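Local coordinates for McyG protein (PDB 4R0M), which probably activates an aromatic acid as its acyl-adenylate and passes it to its own peptidyl carrier domain during microcystin assembly, at residues A[14-19]-A[171-176]; A[70-75]-A[96-101]; A[175-180]-A[194-199]. One frame throughout, in Å; residues are numbered along the deposited sequence.

Contact 1: residues A[14-19]-A[171-176]; sequences DNWRTL and LDPQDA
Apolar side chains do most of the work between these two loops, and Pro173 is their centre. Its CG lies 3.7 Å from CE3 of Trp16, the two side chains crossing at about a right angle. Trp16 holds its CG anti to the carbonyl carbon (chi1 -68°), which sends the benzo part of the indole toward 171-176, where CZ3 of Trp16 comes within 3.9 Å of CG of Gln174. The chain of Gln174 is bent at chi2 (-77°), and its amide plane stands 65° from the indole. CB of Pro173 packs 3.5 Å from the backbone O of Arg17. Thr18 turns its methyl to the other loop, CG2 being 3.3 Å from the backbone O of Leu171, while its OG1 is hydrogen-bonded to Ser20 OG.

Pro173 sits within a type I beta turn from Asp172 to Asp175, closed by a 3.0 Å bond from Asp175 N to Asp172 O. An Asx turn reinforces it: Gln174 N donates to Asp172 OD1 at 2.9 Å, from above the carboxylate plane. Thr18 is the N-cap of helix 19-27, so a helix start meets the turn that leads into strand 176-182.

Polar links between the loops run through helix 196-210. His197 stacks on the Trp16 ring and is hydrogen-bonded through its backbone to Pro173.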
loop_
_atom_site.group_PDB
_atom_site.type_symbol
_atom_site.label_atom_id
_atom_site.label_comp_id
_atom_site.label_asym_id
_atom_site.label_seq_id
_atom_site.Cartn_x
_atom_site.Cartn_y
_atom_site.Cartn_z
ATOM N N ASP A 14 -22.378 -15.221 -7.248
ATOM C CA ASP A 14 -21.879 -15.552 -5.912
ATOM C C ASP A 14 -20.971 -16.780 -5.892
ATOM O O ASP A 14 -21.318 -17.841 -6.418
ATOM C CB ASP A 14 -23.041 -15.750 -4.930
ATOM C CG ASP A 14 -23.487 -14.454 -4.272
ATOM O OD1 ASP A 14 -22.685 -13.496 -4.200
ATOM O OD2 ASP A 14 -24.647 -14.401 -3.812
ATOM N N ASN A 15 -19.803 -16.609 -5.282
ATOM C CA ASN A 15 -18.861 -17.694 -5.057
ATOM C C ASN A 15 -18.718 -17.923 -3.559
ATOM O O ASN A 15 -18.568 -16.967 -2.795
ATOM C CB ASN A 15 -17.505 -17.352 -5.676
ATOM C CG ASN A 15 -16.455 -18.412 -5.410
ATOM O OD1 ASN A 15 -16.629 -19.580 -5.761
ATOM N ND2 ASN A 15 -15.352 -18.007 -4.788
ATOM N N TRP A 16 -18.771 -19.185 -3.141
ATOM C CA TRP A 16 -18.711 -19.516 -1.717
ATOM C C TRP A 16 -17.519 -20.353 -1.340
ATOM O O TRP A 16 -17.597 -21.206 -0.456
ATOM C CB TRP A 16 -20.015 -20.163 -1.262
ATOM C CG TRP A 16 -21.179 -19.204 -1.283
ATOM C CD1 TRP A 16 -22.315 -19.266 -2.084
ATOM C CD2 TRP A 16 -21.349 -17.986 -0.474
ATOM N NE1 TRP A 16 -23.152 -18.210 -1.828
ATOM C CE2 TRP A 16 -22.634 -17.405 -0.874
ATOM C CE3 TRP A 16 -20.594 -17.345 0.505
ATOM C CZ2 TRP A 16 -23.122 -16.237 -0.305
ATOM C CZ3 TRP A 16 -21.097 -16.167 1.069
ATOM C CH2 TRP A 16 -22.331 -15.628 0.672
ATOM N N ARG A 17 -16.399 -20.098 -2.006
ATOM C CA ARG A 17 -15.137 -20.756 -1.692
ATOM C C ARG A 17 -14.505 -20.167 -0.432
ATOM O O ARG A 17 -14.758 -19.015 -0.081
ATOM C CB ARG A 17 -14.159 -20.608 -2.861
ATOM C CG ARG A 17 -14.406 -21.533 -4.041
ATOM C CD ARG A 17 -13.469 -21.184 -5.189
ATOM N NE ARG A 17 -13.241 -22.317 -6.081
ATOM C CZ ARG A 17 -12.261 -23.209 -5.938
ATOM N NH1 ARG A 17 -11.401 -23.113 -4.933
ATOM N NH2 ARG A 17 -12.140 -24.204 -6.808
ATOM N N THR A 18 -13.696 -20.973 0.248
ATOM C CA THR A 18 -12.823 -20.485 1.311
ATOM C C THR A 18 -11.403 -20.411 0.762
ATOM O O THR A 18 -11.134 -20.897 -0.341
ATOM C CB THR A 18 -12.829 -21.407 2.546
ATOM O OG1 THR A 18 -12.360 -22.708 2.177
ATOM C CG2 THR A 18 -14.226 -21.507 3.147
ATOM N N LEU A 19 -10.497 -19.815 1.532
ATOM C CA LEU A 19 -9.103 -19.693 1.113
ATOM C C LEU A 19 -8.402 -21.050 0.992
ATOM O O LEU A 19 -7.575 -21.244 0.102
ATOM C CB LEU A 19 -8.329 -18.752 2.048
ATOM C CG LEU A 19 -8.674 -17.261 1.943
ATOM C CD1 LEU A 19 -8.117 -16.492 3.131
ATOM C CD2 LEU A 19 -8.175 -16.661 0.636
ATOM N N LEU A 171 -14.542 -24.358 6.868
ATOM C CA LEU A 171 -14.774 -22.998 7.341
ATOM C C LEU A 171 -15.937 -22.308 6.637
ATOM O O LEU A 171 -16.266 -22.625 5.490
ATOM C CB LEU A 171 -13.499 -22.159 7.184
ATOM C CG LEU A 171 -12.204 -22.702 7.797
ATOM C CD1 LEU A 171 -10.992 -22.062 7.133
ATOM C CD2 LEU A 171 -12.173 -22.504 9.307
ATOM N N ASP A 172 -16.557 -21.367 7.344
ATOM C CA ASP A 172 -17.560 -20.489 6.763
ATOM C C ASP A 172 -16.830 -19.362 6.035
ATOM O O ASP A 172 -16.016 -18.664 6.640
ATOM C CB ASP A 172 -18.452 -19.912 7.867
ATOM C CG ASP A 172 -19.736 -19.298 7.336
ATOM O OD1 ASP A 172 -19.724 -18.673 6.255
ATOM O OD2 ASP A 172 -20.771 -19.433 8.021
ATOM N N PRO A 173 -17.107 -19.185 4.729
ATOM C CA PRO A 173 -16.495 -18.079 3.984
ATOM C C PRO A 173 -16.882 -16.694 4.521
ATOM O O PRO A 173 -16.205 -15.706 4.213
ATOM C CB PRO A 173 -17.017 -18.276 2.552
ATOM C CG PRO A 173 -18.203 -19.172 2.681
ATOM C CD PRO A 173 -17.913 -20.056 3.855
ATOM N N GLN A 174 -17.949 -16.632 5.319
ATOM C CA GLN A 174 -18.391 -15.385 5.956
ATOM C C GLN A 174 -17.663 -15.098 7.275
ATOM O O GLN A 174 -17.833 -14.029 7.865
ATOM C CB GLN A 174 -19.911 -15.384 6.175
ATOM C CG GLN A 174 -20.749 -15.307 4.902
ATOM C CD GLN A 174 -20.811 -13.910 4.302
ATOM O OE1 GLN A 174 -19.783 -13.298 3.997
ATOM N NE2 GLN A 174 -22.025 -13.403 4.116
ATOM N N ASP A 175 -16.866 -16.055 7.742
ATOM C CA ASP A 175 -16.030 -15.850 8.920
ATOM C C ASP A 175 -14.803 -15.028 8.558
ATOM O O ASP A 175 -14.349 -15.048 7.410
ATOM C CB ASP A 175 -15.589 -17.189 9.520
ATOM C CG ASP A 175 -16.709 -17.904 10.257
ATOM O OD1 ASP A 175 -17.717 -17.256 10.613
ATOM O OD2 ASP A 175 -16.574 -19.123 10.489
ATOM N N ALA A 176 -14.273 -14.308 9.546
ATOM C CA ALA A 176 -13.039 -13.546 9.390
ATOM C C ALA A 176 -11.880 -14.460 9.001
ATOM O O ALA A 176 -11.700 -15.530 9.585
ATOM C CB ALA A 176 -12.713 -12.797 10.673
#

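Contact 2: residues A[70-75]-A[96-101]; sequences GHKVIL and IPVPLT
Five backbone hydrogen bonds zip strand 72-75 to strand 96-99 in parallel register, from Lys72 beside Ile96 to Leu75 beside Pro99. Ile96 N donates to His71 O at 2.9 Å, and Val73 N returns a bond to Ile96 O at 3.1 Å. The shortest follows, Val98 N to Val73 O at 2.7 Å, with the donor nearly along the C=O axis. Leu75 N to Val98 O (2.9 Å) is almost straight at the hydrogen, 172°, yet its donor sits 53° above the carbonyl plane. The strand axes cross at 28°. Leu100 N closes the ladder on Leu75 O at 3.1 Å. Pro97 and Pro99 lack an N-H, but both fall where 96-99 turns its nitrogen away from 72-75, so the alternation is unbroken.

Side chains pair on each face. Leu75 lies alongside Pro97, its CD1 3.7 Å from Pro97 CB; on the opposite face the aliphatic part of Lys72 runs beside Ile96, CG to CB 3.7 Å. Just past the strand, Leu100 CD1 meets Ile74 CG2 at 3.8 Å.

Further out, helix 80-93 covers the face of Val73, Leu75 and Pro97 through Cys90, Phe83 and Leu87, while Trp120 and Val119 of helix 111-122 press on Ile74 and Val98. Strand 96-99 edges a four-stranded parallel sheet, and with helix 80-93 the two strands form a beta-alpha-beta crossover in the AMP-binding domain of this adenylate-forming (ANL) enzyme.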
loop_
_atom_site.group_PDB
_atom_site.type_symbol
_atom_site.label_atom_id
_atom_site.label_comp_id
_atom_site.label_asym_id
_atom_site.label_seq_id
_atom_site.Cartn_x
_atom_site.Cartn_y
_atom_site.Cartn_z
ATOM N N GLY A 70 -9.908 -19.671 15.388
ATOM C CA GLY A 70 -10.525 -18.424 15.831
ATOM C C GLY A 70 -9.587 -17.472 16.555
ATOM O O GLY A 70 -9.887 -16.285 16.685
ATOM N N HIS A 71 -8.455 -17.989 17.035
ATOM C CA HIS A 71 -7.442 -17.158 17.680
ATOM C C HIS A 71 -6.720 -16.313 16.675
ATOM O O HIS A 71 -6.724 -16.609 15.478
ATOM C CB HIS A 71 -6.430 -18.006 18.451
ATOM C CG HIS A 71 -6.948 -18.547 19.765
ATOM N ND1 HIS A 71 -6.360 -19.580 20.401
ATOM C CD2 HIS A 71 -8.037 -18.167 20.552
ATOM C CE1 HIS A 71 -7.030 -19.844 21.540
ATOM N NE2 HIS A 71 -8.058 -18.980 21.629
ATOM N N LYS A 72 -6.087 -15.249 17.162
ATOM C CA LYS A 72 -5.310 -14.357 16.314
ATOM C C LYS A 72 -3.823 -14.468 16.620
ATOM O O LYS A 72 -3.434 -14.702 17.767
ATOM C CB LYS A 72 -5.801 -12.917 16.471
ATOM C CG LYS A 72 -7.110 -12.645 15.742
ATOM C CD LYS A 72 -7.846 -11.443 16.300
ATOM C CE LYS A 72 -8.887 -11.847 17.332
ATOM N NZ LYS A 72 -10.136 -12.339 16.690
ATOM N N VAL A 73 -3.001 -14.336 15.580
ATOM C CA VAL A 73 -1.542 -14.288 15.731
ATOM C C VAL A 73 -0.960 -13.113 14.943
ATOM O O VAL A 73 -1.359 -12.859 13.802
ATOM C CB VAL A 73 -0.842 -15.613 15.320
ATOM C CG1 VAL A 73 -1.291 -16.768 16.202
ATOM C CG2 VAL A 73 -1.084 -15.938 13.853
ATOM N N ILE A 74 -0.025 -12.396 15.562
ATOM C CA ILE A 74 0.620 -11.249 14.927
ATOM C C ILE A 74 1.797 -11.704 14.067
ATOM O O ILE A 74 2.581 -12.556 14.480
ATOM C CB ILE A 74 1.078 -10.196 15.970
ATOM C CG1 ILE A 74 -0.141 -9.564 16.653
ATOM C CG2 ILE A 74 1.953 -9.123 15.323
ATOM C CD1 ILE A 74 0.190 -8.559 17.740
ATOM N N LEU A 75 1.906 -11.137 12.870
ATOM C CA LEU A 75 3.018 -11.441 11.968
ATOM C C LEU A 75 4.045 -10.314 11.934
ATOM O O LEU A 75 3.715 -9.157 11.651
ATOM C CB LEU A 75 2.510 -11.744 10.554
ATOM C CG LEU A 75 2.048 -13.163 10.194
ATOM C CD1 LEU A 75 0.795 -13.596 10.948
ATOM C CD2 LEU A 75 1.838 -13.273 8.690
ATOM N N ILE A 96 -6.591 -16.516 12.544
ATOM C CA ILE A 96 -6.567 -15.215 11.877
ATOM C C ILE A 96 -5.177 -14.572 11.974
ATOM O O ILE A 96 -4.748 -14.182 13.064
ATOM C CB ILE A 96 -7.659 -14.268 12.425
ATOM C CG1 ILE A 96 -9.051 -14.888 12.234
ATOM C CG2 ILE A 96 -7.588 -12.905 11.743
ATOM C CD1 ILE A 96 -10.107 -14.361 13.182
ATOM N N PRO A 97 -4.468 -14.465 10.832
ATOM C CA PRO A 97 -3.173 -13.793 10.837
ATOM C C PRO A 97 -3.352 -12.278 10.897
ATOM O O PRO A 97 -4.284 -11.738 10.294
ATOM C CB PRO A 97 -2.556 -14.206 9.501
ATOM C CG PRO A 97 -3.726 -14.443 8.605
ATOM C CD PRO A 97 -4.866 -14.890 9.476
ATOM N N VAL A 98 -2.478 -11.612 11.647
ATOM C CA VAL A 98 -2.510 -10.157 11.765
ATOM C C VAL A 98 -1.145 -9.614 11.345
ATOM O O VAL A 98 -0.264 -9.400 12.187
ATOM C CB VAL A 98 -2.897 -9.695 13.190
ATOM C CG1 VAL A 98 -3.088 -8.183 13.238
ATOM C CG2 VAL A 98 -4.170 -10.394 13.654
ATOM N N PRO A 99 -0.954 -9.414 10.029
ATOM C CA PRO A 99 0.331 -8.954 9.520
ATOM C C PRO A 99 0.550 -7.484 9.840
ATOM O O PRO A 99 -0.332 -6.657 9.604
ATOM C CB PRO A 99 0.212 -9.161 7.999
ATOM C CG PRO A 99 -1.044 -9.946 7.782
ATOM C CD PRO A 99 -1.926 -9.606 8.943
ATOM N N LEU A 100 1.711 -7.173 10.400
ATOM C CA LEU A 100 2.073 -5.791 10.691
ATOM C C LEU A 100 3.448 -5.476 10.109
ATOM O O LEU A 100 4.272 -6.374 9.925
ATOM C CB LEU A 100 2.033 -5.522 12.201
ATOM C CG LEU A 100 0.666 -5.583 12.901
ATOM C CD1 LEU A 100 0.833 -5.599 14.413
ATOM C CD2 LEU A 100 -0.251 -4.445 12.474
ATOM N N THR A 101 3.673 -4.199 9.808
ATOM C CA THR A 101 4.939 -3.726 9.262
ATOM C C THR A 101 6.083 -4.065 10.212
ATOM O O THR A 101 5.978 -3.856 11.422
ATOM C CB THR A 101 4.903 -2.201 9.015
ATOM O OG1 THR A 101 3.803 -1.883 8.152
ATOM C CG2 THR A 101 6.203 -1.703 8.374
#

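Contact 3: residues A[175-180]-A[194-199]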
loop_
_atom_site.group_PDB
_atom_site.type_symbol
_atom_site.label_atom_id
_atom_site.label_comp_id
_atom_site.label_asym_id
_atom_site.label_seq_id
_atom_site.Cartn_x
_atom_site.Cartn_y
_atom_site.Cartn_z
ATOM N N ASP A 175 -16.866 -16.055 7.742
ATOM C CA ASP A 175 -16.030 -15.850 8.920
ATOM C C ASP A 175 -14.803 -15.028 8.558
ATOM O O ASP A 175 -14.349 -15.048 7.410
ATOM C CB ASP A 175 -15.589 -17.189 9.520
ATOM C CG ASP A 175 -16.709 -17.904 10.257
ATOM O OD1 ASP A 175 -17.717 -17.256 10.613
ATOM O OD2 ASP A 175 -16.574 -19.123 10.489
ATOM N N ALA A 176 -14.273 -14.308 9.546
ATOM C CA ALA A 176 -13.039 -13.546 9.390
ATOM C C ALA A 176 -11.880 -14.460 9.001
ATOM O O ALA A 176 -11.700 -15.530 9.585
ATOM C CB ALA A 176 -12.713 -12.797 10.673
ATOM N N ALA A 177 -11.112 -14.029 8.006
ATOM C CA ALA A 177 -9.947 -14.774 7.542
ATOM C C ALA A 177 -8.663 -13.961 7.697
ATOM O O ALA A 177 -7.574 -14.523 7.799
ATOM C CB ALA A 177 -10.132 -15.193 6.090
ATOM N N LEU A 178 -8.802 -12.637 7.707
ATOM C CA LEU A 178 -7.658 -11.738 7.714
ATOM C C LEU A 178 -7.983 -10.435 8.434
ATOM O O LEU A 178 -9.014 -9.809 8.175
ATOM C CB LEU A 178 -7.207 -11.454 6.277
ATOM C CG LEU A 178 -5.983 -10.569 6.008
ATOM C CD1 LEU A 178 -4.705 -11.160 6.592
ATOM C CD2 LEU A 178 -5.841 -10.348 4.510
ATOM N N LEU A 179 -7.100 -10.042 9.344
ATOM C CA LEU A 179 -7.254 -8.793 10.080
ATOM C C LEU A 179 -6.061 -7.880 9.810
ATOM O O LEU A 179 -4.933 -8.198 10.186
ATOM C CB LEU A 179 -7.419 -9.072 11.579
ATOM C CG LEU A 179 -7.633 -7.916 12.562
ATOM C CD1 LEU A 179 -8.846 -7.069 12.208
ATOM C CD2 LEU A 179 -7.768 -8.467 13.973
ATOM N N LEU A 180 -6.322 -6.756 9.143
ATOM C CA LEU A 180 -5.274 -5.804 8.772
ATOM C C LEU A 180 -5.485 -4.432 9.409
ATOM O O LEU A 180 -6.483 -3.757 9.142
ATOM C CB LEU A 180 -5.181 -5.662 7.247
ATOM C CG LEU A 180 -4.692 -6.858 6.427
ATOM C CD1 LEU A 180 -5.133 -6.715 4.980
ATOM C CD2 LEU A 180 -3.182 -7.002 6.518
ATOM N N LEU A 194 -11.474 -8.802 7.266
ATOM C CA LEU A 194 -11.709 -9.317 5.922
ATOM C C LEU A 194 -12.052 -10.801 5.948
ATOM O O LEU A 194 -11.286 -11.629 6.451
ATOM C CB LEU A 194 -10.510 -9.051 5.005
ATOM C CG LEU A 194 -10.089 -7.594 4.765
ATOM C CD1 LEU A 194 -8.842 -7.543 3.897
ATOM C CD2 LEU A 194 -11.209 -6.774 4.138
ATOM N N THR A 195 -13.225 -11.120 5.412
ATOM C CA THR A 195 -13.697 -12.495 5.324
ATOM C C THR A 195 -13.137 -13.150 4.065
ATOM O O THR A 195 -12.606 -12.459 3.187
ATOM C CB THR A 195 -15.238 -12.549 5.292
ATOM O OG1 THR A 195 -15.714 -11.881 4.117
ATOM C CG2 THR A 195 -15.826 -11.874 6.523
ATOM N N HIS A 196 -13.251 -14.476 3.983
ATOM C CA HIS A 196 -12.934 -15.213 2.758
ATOM C C HIS A 196 -13.733 -14.661 1.615
ATOM O O HIS A 196 -13.204 -14.435 0.525
ATOM C CB HIS A 196 -13.263 -16.698 2.904
ATOM C CG HIS A 196 -12.589 -17.369 4.074
ATOM N ND1 HIS A 196 -11.433 -18.043 3.952
ATOM C CD2 HIS A 196 -12.962 -17.465 5.412
ATOM C CE1 HIS A 196 -11.076 -18.542 5.150
ATOM N NE2 HIS A 196 -12.013 -18.187 6.043
ATOM N N HIS A 197 -15.020 -14.435 1.871
ATOM C CA HIS A 197 -15.946 -13.931 0.864
ATOM C C HIS A 197 -15.587 -12.550 0.395
ATOM O O HIS A 197 -15.734 -12.253 -0.788
ATOM C CB HIS A 197 -17.382 -13.977 1.376
ATOM C CG HIS A 197 -18.419 -13.748 0.300
ATOM N ND1 HIS A 197 -18.615 -14.613 -0.713
ATOM C CD2 HIS A 197 -19.329 -12.710 0.112
ATOM C CE1 HIS A 197 -19.596 -14.153 -1.512
ATOM N NE2 HIS A 197 -20.033 -12.988 -1.006
ATOM N N ASN A 198 -15.113 -11.700 1.312
ATOM C CA ASN A 198 -14.579 -10.378 0.954
ATOM C C ASN A 198 -13.452 -10.495 -0.065
ATOM O O ASN A 198 -13.503 -9.894 -1.137
ATOM C CB ASN A 198 -14.052 -9.627 2.192
ATOM C CG ASN A 198 -15.158 -9.071 3.081
ATOM O OD1 ASN A 198 -15.002 -9.009 4.304
ATOM N ND2 ASN A 198 -16.268 -8.655 2.479
ATOM N N ILE A 199 -12.440 -11.285 0.287
ATOM C CA ILE A 199 -11.222 -11.431 -0.508
ATOM C C ILE A 199 -11.501 -12.071 -1.874
ATOM O O ILE A 199 -11.083 -11.545 -2.910
ATOM C CB ILE A 199 -10.147 -12.230 0.272
ATOM C CG1 ILE A 199 -9.722 -11.459 1.528
ATOM C CG2 ILE A 199 -8.936 -12.526 -0.608
ATOM C CD1 ILE A 199 -9.105 -12.316 2.615
#
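Two first torsions set the key groups. In His196, CG is anti to the carbonyl carbon (chi1 -56°), which brings one face of the imidazole beneath the methyl of Ala177; in Thr195, OG1 takes the crowded position between N and carbonyl carbon (chi1 63°), pointing into the first turn of the helix. The methyl fit is a clear CH-pi contact, since Ala177 CB stands 3.5 Å from the centroid of the His196 ring and only 9° off its normal.

The backbones meet as antiparallel strands with a classic beta bulge, at which Ala177 and Leu178 both face Leu194. Leu194 O therefore takes two bonds, from Ala177 N at 2.9 Å and from Leu178 N at 3.0 Å, both donors lying in its carbonyl plane. Leu194 N answers with a 2.8 Å bond to Leu178 O. Beyond the bulge, CD1 of Leu194 packs against CD1 of Leu180 at 4.0 Å. Between helix and strand, Ile199 CD1 reaches Leu178 CB at 4.2 Å.

A capping box turns strand into helix. Thr195 N donates to Asn198 OD1 at 3.0 Å, and Asn198 N returns a bond to Thr195 OG1 at 2.9 Å, satisfying an amide that the helix start would otherwise leave without a partner. The hairpin's connecting loop, rich in glycine, serine and threonine, resembles the phosphate-binding loop of adenylation domains. Because His196 ND1 is hydrogen-bonded to the backbone N-H of Leu19, it must act as acceptor, and the ring proton is probably on NE2, favouring a neutral imidazole with the alanine methyl over one face.

In the fold
Contact 1 lies at the surface, its centre about 25 Å from the centre of the chain, whereas contacts 2 and 3 are buried, their centres each about 18 Å from it. Their chemistry follows: contact 1 is side-chain packing between loops, contact 2 a regular parallel ladder, contact 3 an antiparallel pair whose register is shifted by a bulge and which ends in a helix cap. Contacts 1 and 3 share Asp175 and Ala176, their centres about 8 Å apart, so the turn of the first runs straight into the strand of the second. Contacts 2 and 3 meet through packing, with Pro97 CD 3.2 Å from Ala177 O, which sets the hairpin against the edge of the parallel sheet.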